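Local atomic coordinates of peptidoglycan glycosyltransferase (Eggerthella lenta, PDB entry 4MNR), a protein that belongs to the penicillin-binding proteins and carries a transpeptidase domain of the beta-lactamase-like fold beside a dimerisation-type domain. Residues T191-L196 with G372-V377. Sequence-based numbering, arbitrary orientation.
Sequences TLATAL and GRVRDV
Val374 packs against the backbone of Ala193, its CG2 lying 3.8 Å from Ala193 CA and nearly as close to CB. The same methyl meets Leu196 CD1 at 3.9 Å, so one valine branch is shared by residues of successive turns. Ala193 CA and Val374 CA, 6.2 Å apart, are the nearest such pair of the two segments. One residue before Ala193, Leu192 meets Val377, a turn beyond Val374, tip to tip, Leu192 CD2 against Val377 CG1 at 4.0 Å; Leu192 sends CG anti to its backbone N (chi1 178°), and CD2 also faces Val374 CG1 more loosely.

At the other end Leu196 and Arg373 reach toward each other. Leu196 CD1 touches Arg373 CB, its CB lies under one face of the guanidinium, displaced toward the rim, and its CD2 comes within 3.5 Å of Arg373 NH2. The Arg373 chain bends at chi3 (70°), which turns NE out of the plane of CB, CG and CD. A water in the guanidinium plane accepts from Arg373 NH1 at 3.0 Å and also lies close to Leu196 O, while NH2 forms a salt bridge with Glu203.

No direct hydrogen bond joins the segments; this is mainly apolar packing of helices 188-197 and 368-384 within the transpeptidase domain, the axes of segments 191-196 and 372-377 running at 135°. Helix 233-239 adjoins Leu192 and Val377 through Thr237, and helix 242-263 packs on Thr191, Thr194 and Ala195.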
ATOM      1  N   THR A 191     -15.377   2.314  -1.584  1.00  9.23           N
ATOM      2  CA  THR A 191     -16.708   2.778  -1.953  1.00  8.45           C
ATOM      3  C   THR A 191     -17.696   1.631  -2.154  1.00  9.93           C
ATOM      4  O   THR A 191     -18.796   1.654  -1.608  1.00 11.21           O
ATOM      5  CB  THR A 191     -16.647   3.648  -3.202  1.00 10.98           C
ATOM      6  OG1 THR A 191     -15.655   4.658  -2.990  1.00 11.29           O
ATOM      7  CG2 THR A 191     -17.994   4.331  -3.456  1.00  9.58           C
ATOM      8  N   LEU A 192     -17.284   0.629  -2.924  1.00 11.01           N
ATOM      9  CA  LEU A 192     -18.115  -0.558  -3.173  1.00  7.96           C
ATOM     10  C   LEU A 192     -18.434  -1.303  -1.885  1.00 11.65           C
ATOM     11  O   LEU A 192     -19.587  -1.657  -1.617  1.00 12.11           O
ATOM     12  CB  LEU A 192     -17.386  -1.495  -4.128  1.00 10.56           C
ATOM     13  CG  LEU A 192     -18.131  -2.795  -4.436  1.00 12.55           C
ATOM     14  CD1 LEU A 192     -19.468  -2.500  -5.124  1.00 14.48           C
ATOM     15  CD2 LEU A 192     -17.254  -3.705  -5.283  1.00 12.98           C
ATOM     16  N   ALA A 193     -17.407  -1.564  -1.082  1.00 11.56           N
ATOM     17  CA  ALA A 193     -17.622  -2.285   0.171  1.00  8.35           C
ATOM     18  C   ALA A 193     -18.582  -1.538   1.089  1.00 12.56           C
ATOM     19  O   ALA A 193     -19.420  -2.138   1.744  1.00 13.00           O
ATOM     20  CB  ALA A 193     -16.283  -2.540   0.881  1.00  9.33           C
ATOM     21  N   THR A 194     -18.464  -0.214   1.121  1.00 11.20           N
ATOM     22  CA  THR A 194     -19.332   0.592   1.953  1.00 12.05           C
ATOM     23  C   THR A 194     -20.770   0.537   1.449  1.00 12.49           C
ATOM     24  O   THR A 194     -21.709   0.425   2.234  1.00 14.66           O
ATOM     25  CB  THR A 194     -18.825   2.051   2.003  1.00 11.74           C
ATOM     26  OG1 THR A 194     -17.513   2.058   2.591  1.00 13.21           O
ATOM     27  CG2 THR A 194     -19.740   2.884   2.874  1.00 15.26           C
ATOM     28  N   ALA A 195     -20.935   0.606   0.128  1.00 14.07           N
ATOM     29  CA  ALA A 195     -22.269   0.591  -0.463  1.00 14.49           C
ATOM     30  C   ALA A 195     -22.976  -0.734  -0.193  1.00 13.14           C
ATOM     31  O   ALA A 195     -24.170  -0.758   0.080  1.00 16.67           O
ATOM     32  CB  ALA A 195     -22.201   0.867  -1.961  1.00 15.89           C
ATOM     33  N   LEU A 196     -22.238  -1.839  -0.266  1.00 13.82           N
ATOM     34  CA  LEU A 196     -22.839  -3.137   0.008  1.00 12.29           C
ATOM     35  C   LEU A 196     -23.150  -3.313   1.497  1.00 17.15           C
ATOM     36  O   LEU A 196     -24.210  -3.821   1.861  1.00 21.19           O
ATOM     37  CB  LEU A 196     -21.929  -4.269  -0.490  1.00 12.08           C
ATOM     38  CG  LEU A 196     -21.610  -4.268  -1.988  1.00 14.71           C
ATOM     39  CD1 LEU A 196     -20.758  -5.486  -2.343  1.00 15.05           C
ATOM     40  CD2 LEU A 196     -22.884  -4.230  -2.829  1.00 17.16           C
ATOM     41  N   GLY A 372     -16.703 -10.979   1.247  1.00 12.33           N
ATOM     42  CA  GLY A 372     -16.824 -12.032   0.258  1.00 13.51           C
ATOM     43  C   GLY A 372     -17.505 -11.549  -1.010  1.00 12.85           C
ATOM     44  O   GLY A 372     -17.136 -11.958  -2.109  1.00 12.36           O
ATOM     45  N   ARG A 373     -18.498 -10.673  -0.865  1.00  9.50           N
ATOM     46  CA  ARG A 373     -19.216 -10.174  -2.035  1.00  9.98           C
ATOM     47  C   ARG A 373     -18.303  -9.279  -2.836  1.00 12.11           C
ATOM     48  O   ARG A 373     -18.322  -9.295  -4.068  1.00 10.93           O
ATOM     49  CB  ARG A 373     -20.465  -9.386  -1.625  1.00 11.98           C
ATOM     50  CG  ARG A 373     -21.585 -10.255  -1.081  1.00 13.57           C
ATOM     51  CD  ARG A 373     -22.623  -9.405  -0.375  1.00 14.81           C
ATOM     52  NE  ARG A 373     -23.385  -8.593  -1.322  1.00 14.80           N
ATOM     53  CZ  ARG A 373     -24.234  -7.634  -0.962  1.00 18.40           C
ATOM     54  NH1 ARG A 373     -24.411  -7.343   0.325  1.00 18.10           N
ATOM     55  NH2 ARG A 373     -24.903  -6.969  -1.890  1.00 21.24           N
ATOM     56  N   VAL A 374     -17.502  -8.482  -2.134  1.00  9.16           N
ATOM     57  CA  VAL A 374     -16.545  -7.604  -2.817  1.00  9.53           C
ATOM     58  C   VAL A 374     -15.470  -8.430  -3.521  1.00 10.58           C
ATOM     59  O   VAL A 374     -15.099  -8.132  -4.651  1.00  8.28           O
ATOM     60  CB  VAL A 374     -15.899  -6.620  -1.839  1.00  9.73           C
ATOM     61  CG1 VAL A 374     -14.754  -5.828  -2.520  1.00  9.27           C
ATOM     62  CG2 VAL A 374     -16.962  -5.685  -1.281  1.00 11.99           C
ATOM     63  N   ARG A 375     -14.981  -9.469  -2.848  0.65  9.79           N
ATOM     64  CA  ARG A 375     -13.955 -10.327  -3.431  0.65 11.41           C
ATOM     65  C   ARG A 375     -14.455 -10.959  -4.735  0.65  9.84           C
ATOM     66  O   ARG A 375     -13.715 -11.060  -5.711  0.65 10.39           O
ATOM     67  CB  ARG A 375     -13.512 -11.394  -2.421  0.65 10.96           C
ATOM     68  CG  ARG A 375     -12.121 -11.952  -2.665  0.65 13.18           C
ATOM     69  CD  ARG A 375     -11.557 -12.603  -1.398  0.65 16.27           C
ATOM     70  NE  ARG A 375     -12.378 -13.730  -0.964  0.65 18.98           N
ATOM     71  CZ  ARG A 375     -13.141 -13.732   0.126  0.65 20.85           C
ATOM     72  NH1 ARG A 375     -13.861 -14.804   0.423  0.65 16.95           N
ATOM     73  NH2 ARG A 375     -13.187 -12.662   0.918  0.65 17.98           N
ATOM     74  N   ASP A 376     -15.723 -11.353  -4.760  1.00 10.47           N
ATOM     75  CA  ASP A 376     -16.318 -11.927  -5.967  1.00 11.03           C
ATOM     76  C   ASP A 376     -16.362 -10.914  -7.129  1.00 10.46           C
ATOM     77  O   ASP A 376     -16.143 -11.274  -8.296  1.00 11.32           O
ATOM     78  CB  ASP A 376     -17.719 -12.463  -5.674  1.00 14.18           C
ATOM     79  CG  ASP A 376     -17.701 -13.756  -4.853  1.00 23.72           C
ATOM     80  OD1 ASP A 376     -16.630 -14.399  -4.741  1.00 24.11           O
ATOM     81  OD2 ASP A 376     -18.772 -14.134  -4.324  1.00 26.69           O
ATOM     82  N   VAL A 377     -16.658  -9.659  -6.817  1.00 10.72           N
ATOM     83  CA  VAL A 377     -16.646  -8.618  -7.850  1.00  9.62           C
ATOM     84  C   VAL A 377     -15.220  -8.381  -8.356  1.00  9.48           C
ATOM     85  O   VAL A 377     -14.997  -8.209  -9.555  1.00 10.68           O
ATOM     86  CB  VAL A 377     -17.238  -7.292  -7.323  1.00  9.13           C
ATOM     87  CG1 VAL A 377     -17.086  -6.180  -8.366  1.00 10.74           C
ATOM     88  CG2 VAL A 377     -18.695  -7.482  -6.968  1.00 10.83           C
TER
HETATM   89  O   HOH W   1     -26.153  -5.235   1.571  1.00 33.62           O